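Long-range contacts in uncharacterized protein (PDB 2R3S), which is probably an O-methyltransferase that transfers a methyl group to a hydroxyl of a substrate not yet identified, working as a two-chain assembly: residues I98-S103 with P135-F140; V236-F241 with G265-F270. All coordinates share one frame; numbering follows the deposited sequence. Where two conformers were deposited one is given.

Contact 1: residues I98-S103 with P135-F140; sequences IEFLLS and PVWVQF
Helix 98-101 and helix 136-143 meet where F100 faces F140, their CA atoms 5.4 Å apart. The contact is helix-to-helix packing built on an aromatic cluster of F100, W137 and F140, and it joins helix 98-101 to a helix of the O-methyltransferase part. F100 carries most of it. Its CG stands anti to the backbone N (chi1 172°), and the ring beyond reaches over to the other helix. F140 meets that ring edge-to-face: CD2 of F140 sits over the centre of one face of F100, 3.6 Å from F100 CZ, with the two planes 86° apart. At the rim of F100, near the ring plane, lies the carbonyl oxygen V136 O, 3.6 Å from F100 CD1; this oxygen already accepts the helical bond from F140 N. V136 CG2 closes on F100 CE1 at 3.7 Å. W137 comes in obliquely, its CZ3 against CE1 and CZ of F100 and the planes at 36°, while its NE1 is bonded to T129 O. An alanine in place of F100 would probably leave a gap between the helices, with the F140 edge, V136 CG2 and the tip of the W137 indole all losing the ring they pack on. I106 of helix 104-107 and M144 also touch the F100 side chain. I98 and L102 pack on V14, and L101 on F11, of the second subunit, which places the contact near the dimer interface. At the more exposed margin, one of two modelled positions of Q139 brings its OE1 near E99 CB. Deeper in, the F140 side chain touches F100 from its first carbon onward, F140 CB lying 3.7 Å from F100 CD1.

Contact 2: residues V236-F241 with G265-F270; sequences VLLPNF and GKVIVF. With EDO (1,2-ethanediol), chain E.
L238 packs across the strand pair on V267 and V269, crossing both obliquely, and its CD1 does the touching: it lies 3.8 Å from V267 CG1 and 4.1 Å from V269 CG2. V236 shares this face of the sheet, its CB near V267 CG2. Strands 236-239 and 265-270 run parallel, 10° apart in direction, within the Rossmann-like sheet of the methyltransferase domain. On the other face L237 and I268 lie side by side and point the same way, L237 CD2 4.1 Å from I268 CB. Farther along that face P239 CB approaches the F270 ring obliquely. The N240 side chain, just past the strand end, runs alongside F270 in the same direction: its ND2 stands at the ring edge, 3.7 Å from F270 CE2, with amide and ring planes 76° apart. F270 CG, anti to the backbone N (chi1 174°), lies beside its own carbonyl carbon, the end of the residue to which N240 is bonded. N240 OD1 is hydrogen-bonded to Q328 NE2. The backbones are joined by alternating bonds through V236 and L238 of the one strand, with N240 just past its end, and K266, I268 and F270 of the other. The N240 N to F270 O bond is short and straight, at 2.7 Å, and extends the pairing one residue beyond the strand. By contrast, F270 N sits well above the carbonyl plane of L238 at 3.1 Å from L238 O. 1,2-Ethanediol lies by P239 and N240, its O2 making a weak bond to N240 O. Strand 168-172 flanks V236-P239, strand 329-334 bonds to V267, helix 247-260 packs over V236, L238 and V267, and helix 149-159 covers I268 and F270.

The contacts follow each other along the chain: contact 1 closes before contact 2 opens. Their centres are 22 Å apart and their nearest atoms about 5 Å, without touching. Contact 2 belongs to the central sheet of the methyltransferase domain, whereas contact 1 packs two helices together, one of which also touches the second subunit. The bound 1,2-ethanediol, probably from the crystallisation liquor, bonds to S173 O beside contact 2, and the W137 side chain of contact 1 comes within about 4 Å of it. H244 bridges too, its ring meeting W137 while ND1 bonds to F241 O. P239-N240 end a parallel strand, where class I methyltransferases usually bind S-adenosylmethionine, and the diol may mark that region.

Contact 1: residues I98-S103 with P135-F140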
ATOM      1  N   ILE A  98      -5.269 -13.205   3.684  1.00 28.89           N
ATOM      2  CA  ILE A  98      -5.287 -12.440   2.425  1.00 30.51           C
ATOM      3  C   ILE A  98      -6.435 -12.872   1.494  1.00 30.43           C
ATOM      4  O   ILE A  98      -6.819 -12.127   0.595  1.00 31.94           O
ATOM      5  CB  ILE A  98      -3.930 -12.504   1.619  1.00 30.41           C
ATOM      6  CG1 ILE A  98      -3.626 -13.932   1.120  1.00 29.85           C
ATOM      7  CG2 ILE A  98      -2.765 -11.931   2.432  1.00 29.81           C
ATOM      8  CD1 ILE A  98      -2.493 -13.976  -0.013  1.00 31.47           C
ATOM      9  N   GLU A  99      -6.984 -14.063   1.692  1.00 29.86           N
ATOM     10  CA  GLU A  99      -8.127 -14.493   0.876  1.00 33.10           C
ATOM     11  C   GLU A  99      -9.357 -13.606   1.024  1.00 31.42           C
ATOM     12  O   GLU A  99     -10.153 -13.467   0.089  1.00 31.59           O
ATOM     13  CB  GLU A  99      -8.467 -15.949   1.166  1.00 31.69           C
ATOM     14  CG  GLU A  99      -7.449 -16.920   0.528  1.00 40.20           C
ATOM     15  CD  GLU A  99      -7.677 -18.386   0.942  1.00 45.61           C
ATOM     16  OE1 GLU A  99      -8.763 -18.699   1.514  1.00 65.78           O
ATOM     17  OE2 GLU A  99      -6.752 -19.217   0.708  1.00 60.01           O
ATOM     18  N   PHE A 100      -9.503 -13.014   2.206  1.00 30.56           N
ATOM     19  CA  PHE A 100     -10.461 -11.946   2.443  1.00 28.74           C
ATOM     20  C   PHE A 100      -9.823 -10.570   2.220  1.00 30.84           C
ATOM     21  O   PHE A 100     -10.332  -9.784   1.410  1.00 30.48           O
ATOM     22  CB  PHE A 100     -11.049 -12.039   3.863  1.00 28.12           C
ATOM     23  CG  PHE A 100     -11.895 -10.854   4.224  1.00 32.70           C
ATOM     24  CD1 PHE A 100     -13.196 -10.745   3.753  1.00 33.44           C
ATOM     25  CD2 PHE A 100     -11.387  -9.837   4.984  1.00 28.36           C
ATOM     26  CE1 PHE A 100     -13.961  -9.636   4.040  1.00 35.37           C
ATOM     27  CE2 PHE A 100     -12.142  -8.717   5.265  1.00 29.38           C
ATOM     28  CZ  PHE A 100     -13.436  -8.618   4.792  1.00 32.54           C
ATOM     29  N   LEU A 101      -8.701 -10.289   2.914  1.00 29.34           N
ATOM     30  CA  LEU A 101      -8.174  -8.926   2.994  1.00 28.97           C
ATOM     31  C   LEU A 101      -7.729  -8.370   1.646  1.00 30.68           C
ATOM     32  O   LEU A 101      -7.832  -7.170   1.411  1.00 29.98           O
ATOM     33  CB  LEU A 101      -7.047  -8.823   4.020  1.00 30.14           C
ATOM     34  CG  LEU A 101      -7.435  -9.015   5.486  1.00 24.90           C
ATOM     35  CD1 LEU A 101      -6.156  -9.113   6.284  1.00 24.41           C
ATOM     36  CD2 LEU A 101      -8.321  -7.854   5.981  1.00 26.97           C
ATOM     37  N   LEU A 102      -7.282  -9.258   0.756  1.00 31.47           N
ATOM     38  CA  LEU A 102      -6.898  -8.894  -0.595  1.00 32.41           C
ATOM     39  C   LEU A 102      -7.875  -9.466  -1.624  1.00 31.45           C
ATOM     40  O   LEU A 102      -7.545  -9.559  -2.782  1.00 33.07           O
ATOM     41  CB  LEU A 102      -5.440  -9.343  -0.909  1.00 31.88           C
ATOM     42  CG  LEU A 102      -4.356  -8.678  -0.041  1.00 36.80           C
ATOM     43  CD1 LEU A 102      -2.975  -8.978  -0.545  1.00 34.09           C
ATOM     44  CD2 LEU A 102      -4.558  -7.158   0.090  1.00 29.80           C
ATOM     45  N   SER A 103      -9.088  -9.799  -1.209  1.00 33.03           N
ATOM     46  CA  SER A 103     -10.156 -10.112  -2.156  1.00 34.62           C
ATOM     47  C   SER A 103     -10.500  -8.884  -2.957  1.00 34.06           C
ATOM     48  O   SER A 103     -10.631  -7.792  -2.403  1.00 33.59           O
ATOM     49  CB  SER A 103     -11.440 -10.555  -1.453  1.00 34.60           C
ATOM     50  OG  SER A 103     -12.481 -10.695  -2.414  1.00 37.69           O
ATOM     51  N   PRO A 135     -20.834 -12.779  -1.316  1.00 34.23           N
ATOM     52  CA  PRO A 135     -19.924 -13.901  -1.043  1.00 31.21           C
ATOM     53  C   PRO A 135     -18.634 -13.542  -0.297  1.00 32.07           C
ATOM     54  O   PRO A 135     -17.937 -14.435   0.174  1.00 32.07           O
ATOM     55  CB  PRO A 135     -19.612 -14.439  -2.440  1.00 30.08           C
ATOM     56  CG  PRO A 135     -19.770 -13.260  -3.335  1.00 32.40           C
ATOM     57  CD  PRO A 135     -20.921 -12.485  -2.762  1.00 34.05           C
ATOM     58  N   VAL A 136     -18.315 -12.256  -0.185  1.00 32.16           N
ATOM     59  CA  VAL A 136     -17.141 -11.830   0.561  1.00 31.34           C
ATOM     60  C   VAL A 136     -17.228 -12.268   2.043  1.00 29.60           C
ATOM     61  O   VAL A 136     -16.202 -12.419   2.693  1.00 32.72           O
ATOM     62  CB  VAL A 136     -16.848 -10.307   0.385  1.00 28.97           C
ATOM     63  CG1 VAL A 136     -17.747  -9.422   1.289  1.00 29.86           C
ATOM     64  CG2 VAL A 136     -15.361 -10.035   0.590  1.00 27.02           C
ATOM     65  N   TRP A 137     -18.434 -12.535   2.533  1.00 30.25           N
ATOM     66  CA  TRP A 137     -18.643 -12.922   3.933  1.00 29.70           C
ATOM     67  C   TRP A 137     -18.427 -14.400   4.167  1.00 32.03           C
ATOM     68  O   TRP A 137     -18.077 -14.796   5.283  1.00 30.97           O
ATOM     69  CB  TRP A 137     -19.990 -12.390   4.465  1.00 29.54           C
ATOM     70  CG  TRP A 137     -20.023 -10.893   4.311  1.00 27.85           C
ATOM     71  CD1 TRP A 137     -20.916 -10.163   3.569  1.00 33.09           C
ATOM     72  CD2 TRP A 137     -19.074  -9.936   4.843  1.00 27.46           C
ATOM     73  NE1 TRP A 137     -20.582  -8.832   3.604  1.00 22.64           N
ATOM     74  CE2 TRP A 137     -19.454  -8.662   4.363  1.00 30.85           C
ATOM     75  CE3 TRP A 137     -17.947 -10.033   5.678  1.00 31.41           C
ATOM     76  CZ2 TRP A 137     -18.751  -7.499   4.689  1.00 32.26           C
ATOM     77  CZ3 TRP A 137     -17.243  -8.867   5.997  1.00 29.68           C
ATOM     78  CH2 TRP A 137     -17.643  -7.629   5.501  1.00 30.15           C
ATOM     79  N   VAL A 138     -18.528 -15.206   3.103  1.00 33.71           N
ATOM     80  CA  VAL A 138     -18.059 -16.590   3.151  1.00 31.19           C
ATOM     81  C   VAL A 138     -16.537 -16.592   3.226  1.00 29.58           C
ATOM     82  O   VAL A 138     -15.973 -17.321   4.040  1.00 29.04           O
ATOM     83  CB  VAL A 138     -18.596 -17.427   1.964  1.00 34.72           C
ATOM     84  CG1 VAL A 138     -18.106 -18.915   2.015  1.00 27.85           C
ATOM     85  CG2 VAL A 138     -20.110 -17.352   1.942  1.00 31.69           C
ATOM     86  N   GLN A 139     -15.881 -15.765   2.411  1.00 29.79           N
ATOM     87  CA  GLN A 139     -14.427 -15.635   2.491  0.50 30.77           C
ATOM     88  C   GLN A 139     -13.986 -15.126   3.859  1.00 30.54           C
ATOM     89  O   GLN A 139     -13.031 -15.658   4.424  1.00 32.36           O
ATOM     90  CB  GLN A 139     -13.854 -14.743   1.380  0.50 30.90           C
ATOM     91  CG  GLN A 139     -13.780 -15.411   0.023  0.50 36.92           C
ATOM     92  CD  GLN A 139     -13.114 -16.774   0.086  0.50 39.55           C
ATOM     93  OE1 GLN A 139     -11.942 -16.885   0.446  0.50 31.46           O
ATOM     94  NE2 GLN A 139     -13.881 -17.825  -0.226  0.50 40.53           N
ATOM     95  N   PHE A 140     -14.685 -14.125   4.409  1.00 29.53           N
ATOM     96  CA  PHE A 140     -14.347 -13.661   5.745  1.00 27.67           C
ATOM     97  C   PHE A 140     -14.435 -14.820   6.730  1.00 27.20           C
ATOM     98  O   PHE A 140     -13.501 -15.058   7.490  1.00 25.86           O
ATOM     99  CB  PHE A 140     -15.248 -12.528   6.212  1.00 25.85           C
ATOM    100  CG  PHE A 140     -14.832 -11.944   7.544  1.00 18.38           C
ATOM    101  CD1 PHE A 140     -15.174 -12.567   8.729  1.00 25.81           C
ATOM    102  CD2 PHE A 140     -14.076 -10.799   7.599  1.00 27.80           C
ATOM    103  CE1 PHE A 140     -14.778 -12.054   9.946  1.00 20.80           C
ATOM    104  CE2 PHE A 140     -13.667 -10.267   8.811  1.00 26.52           C
ATOM    105  CZ  PHE A 140     -14.031 -10.889   9.989  1.00 20.64           C
TER

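Contact 2: residues V236-F241 with G265-F270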
ATOM      1  N   VAL A 236     -26.978 -11.561  23.749  1.00 39.02           N
ATOM      2  CA  VAL A 236     -26.961 -11.254  22.305  1.00 37.55           C
ATOM      3  C   VAL A 236     -25.577 -10.696  21.904  1.00 37.66           C
ATOM      4  O   VAL A 236     -25.158  -9.632  22.356  1.00 36.02           O
ATOM      5  CB  VAL A 236     -28.072 -10.271  21.895  1.00 35.61           C
ATOM      6  CG1 VAL A 236     -28.044 -10.021  20.397  1.00 31.90           C
ATOM      7  CG2 VAL A 236     -29.468 -10.810  22.316  1.00 39.41           C
ATOM      8  N   LEU A 237     -24.866 -11.444  21.067  1.00 37.18           N
ATOM      9  CA  LEU A 237     -23.552 -11.045  20.585  1.00 33.86           C
ATOM     10  C   LEU A 237     -23.686 -10.324  19.250  1.00 32.18           C
ATOM     11  O   LEU A 237     -24.414 -10.780  18.378  1.00 32.33           O
ATOM     12  CB  LEU A 237     -22.657 -12.268  20.407  1.00 32.77           C
ATOM     13  CG  LEU A 237     -22.694 -13.310  21.517  1.00 36.08           C
ATOM     14  CD1 LEU A 237     -21.670 -14.391  21.234  1.00 28.42           C
ATOM     15  CD2 LEU A 237     -22.459 -12.633  22.835  1.00 32.02           C
ATOM     16  N   LEU A 238     -22.966  -9.213  19.102  1.00 30.88           N
ATOM     17  CA  LEU A 238     -22.818  -8.496  17.846  1.00 31.08           C
ATOM     18  C   LEU A 238     -21.309  -8.312  17.502  1.00 32.41           C
ATOM     19  O   LEU A 238     -20.724  -7.220  17.698  1.00 29.79           O
ATOM     20  CB  LEU A 238     -23.493  -7.137  17.968  1.00 33.07           C
ATOM     21  CG  LEU A 238     -25.015  -7.062  17.927  1.00 32.32           C
ATOM     22  CD1 LEU A 238     -25.542  -5.737  18.570  1.00 28.43           C
ATOM     23  CD2 LEU A 238     -25.437  -7.203  16.483  1.00 26.08           C
ATOM     24  N   PRO A 239     -20.669  -9.373  16.973  1.00 32.50           N
ATOM     25  CA  PRO A 239     -19.264  -9.274  16.609  1.00 31.34           C
ATOM     26  C   PRO A 239     -19.089  -8.660  15.225  1.00 29.83           C
ATOM     27  O   PRO A 239     -19.636  -9.167  14.273  1.00 29.40           O
ATOM     28  CB  PRO A 239     -18.795 -10.727  16.633  1.00 32.81           C
ATOM     29  CG  PRO A 239     -20.030 -11.578  16.763  1.00 32.59           C
ATOM     30  CD  PRO A 239     -21.207 -10.708  16.675  1.00 32.83           C
ATOM     31  N   ASN A 240     -18.345  -7.566  15.135  1.00 29.09           N
ATOM     32  CA  ASN A 240     -18.003  -6.919  13.861  1.00 30.03           C
ATOM     33  C   ASN A 240     -19.193  -6.750  12.890  1.00 30.49           C
ATOM     34  O   ASN A 240     -19.068  -6.974  11.657  1.00 30.69           O
ATOM     35  CB  ASN A 240     -16.818  -7.637  13.165  1.00 31.21           C
ATOM     36  CG  ASN A 240     -15.484  -7.370  13.840  1.00 33.89           C
ATOM     37  OD1 ASN A 240     -15.068  -6.220  13.984  1.00 32.01           O
ATOM     38  ND2 ASN A 240     -14.795  -8.441  14.241  1.00 29.08           N
ATOM     39  N   PHE A 241     -20.327  -6.304  13.438  1.00 30.35           N
ATOM     40  CA  PHE A 241     -21.529  -6.059  12.639  1.00 29.91           C
ATOM     41  C   PHE A 241     -21.912  -4.608  12.550  1.00 28.11           C
ATOM     42  O   PHE A 241     -22.201  -4.111  11.477  1.00 29.52           O
ATOM     43  CB  PHE A 241     -22.728  -6.827  13.214  1.00 30.62           C
ATOM     44  CG  PHE A 241     -23.885  -6.986  12.229  1.00 34.67           C
ATOM     45  CD1 PHE A 241     -23.663  -7.435  10.927  1.00 35.15           C
ATOM     46  CD2 PHE A 241     -25.189  -6.710  12.610  1.00 38.38           C
ATOM     47  CE1 PHE A 241     -24.710  -7.588  10.030  1.00 38.12           C
ATOM     48  CE2 PHE A 241     -26.243  -6.870  11.702  1.00 37.62           C
ATOM     49  CZ  PHE A 241     -25.993  -7.303  10.422  1.00 32.50           C
ATOM     50  N   GLY A 265     -31.345  -9.463  30.406  1.00 52.57           N
ATOM     51  CA  GLY A 265     -30.570  -9.729  29.201  1.00 51.95           C
ATOM     52  C   GLY A 265     -29.439  -8.747  28.950  1.00 50.77           C
ATOM     53  O   GLY A 265     -29.469  -7.609  29.431  1.00 49.14           O
ATOM     54  N   LYS A 266     -28.442  -9.201  28.188  1.00 49.88           N
ATOM     55  CA  LYS A 266     -27.228  -8.429  27.923  1.00 47.81           C
ATOM     56  C   LYS A 266     -26.817  -8.526  26.460  1.00 45.44           C
ATOM     57  O   LYS A 266     -26.919  -9.580  25.854  1.00 46.67           O
ATOM     58  CB  LYS A 266     -26.098  -8.932  28.818  1.00 47.31           C
ATOM     59  CG  LYS A 266     -26.037  -8.198  30.142  1.00 53.75           C
ATOM     60  CD  LYS A 266     -25.340  -8.963  31.260  1.00 58.12           C
ATOM     61  CE  LYS A 266     -26.305  -9.243  32.417  1.00 64.94           C
ATOM     62  NZ  LYS A 266     -25.674  -9.977  33.556  1.00 65.95           N
ATOM     63  N   VAL A 267     -26.353  -7.417  25.897  1.00 44.13           N
ATOM     64  CA  VAL A 267     -25.768  -7.386  24.553  1.00 42.24           C
ATOM     65  C   VAL A 267     -24.254  -7.186  24.712  1.00 40.04           C
ATOM     66  O   VAL A 267     -23.832  -6.325  25.478  1.00 37.63           O
ATOM     67  CB  VAL A 267     -26.368  -6.238  23.737  1.00 40.97           C
ATOM     68  CG1 VAL A 267     -25.794  -6.189  22.321  1.00 41.00           C
ATOM     69  CG2 VAL A 267     -27.889  -6.357  23.710  1.00 45.07           C
ATOM     70  N   ILE A 268     -23.449  -7.992  24.024  1.00 37.90           N
ATOM     71  CA  ILE A 268     -21.999  -7.752  23.908  1.00 36.41           C
ATOM     72  C   ILE A 268     -21.645  -7.348  22.473  1.00 36.02           C
ATOM     73  O   ILE A 268     -21.847  -8.121  21.527  1.00 34.75           O
ATOM     74  CB  ILE A 268     -21.185  -8.981  24.257  1.00 36.50           C
ATOM     75  CG1 ILE A 268     -21.487  -9.439  25.687  1.00 37.72           C
ATOM     76  CG2 ILE A 268     -19.669  -8.686  24.111  1.00 34.59           C
ATOM     77  CD1 ILE A 268     -20.482 -10.487  26.229  1.00 38.63           C
ATOM     78  N   VAL A 269     -21.172  -6.116  22.319  1.00 35.36           N
ATOM     79  CA  VAL A 269     -20.654  -5.619  21.038  1.00 35.25           C
ATOM     80  C   VAL A 269     -19.149  -5.841  20.998  1.00 35.07           C
ATOM     81  O   VAL A 269     -18.450  -5.541  21.953  1.00 35.31           O
ATOM     82  CB  VAL A 269     -21.010  -4.137  20.811  1.00 34.54           C
ATOM     83  CG1 VAL A 269     -20.410  -3.612  19.506  1.00 30.69           C
ATOM     84  CG2 VAL A 269     -22.523  -3.974  20.804  1.00 33.75           C
ATOM     85  N   PHE A 270     -18.662  -6.430  19.909  1.00 33.92           N
ATOM     86  CA  PHE A 270     -17.230  -6.637  19.709  1.00 33.18           C
ATOM     87  C   PHE A 270     -16.899  -5.952  18.387  1.00 33.45           C
ATOM     88  O   PHE A 270     -17.460  -6.294  17.359  1.00 31.03           O
ATOM     89  CB  PHE A 270     -16.879  -8.125  19.700  1.00 32.69           C
ATOM     90  CG  PHE A 270     -15.439  -8.409  19.358  1.00 35.31           C
ATOM     91  CD1 PHE A 270     -14.449  -8.286  20.311  1.00 38.79           C
ATOM     92  CD2 PHE A 270     -15.071  -8.814  18.076  1.00 37.37           C
ATOM     93  CE1 PHE A 270     -13.104  -8.552  19.985  1.00 38.70           C
ATOM     94  CE2 PHE A 270     -13.741  -9.072  17.764  1.00 32.93           C
ATOM     95  CZ  PHE A 270     -12.770  -8.940  18.720  1.00 34.67           C
TER
HETATM   96  C1  EDO E 337     -18.695 -10.842  11.995  1.00 44.54           C
HETATM   97  O1  EDO E 337     -20.102 -10.630  12.382  1.00 26.91           O
HETATM   98  C2  EDO E 337     -18.378 -10.855  10.489  1.00 41.59           C
HETATM   99  O2  EDO E 337     -18.110  -9.583   9.872  1.00 44.17           O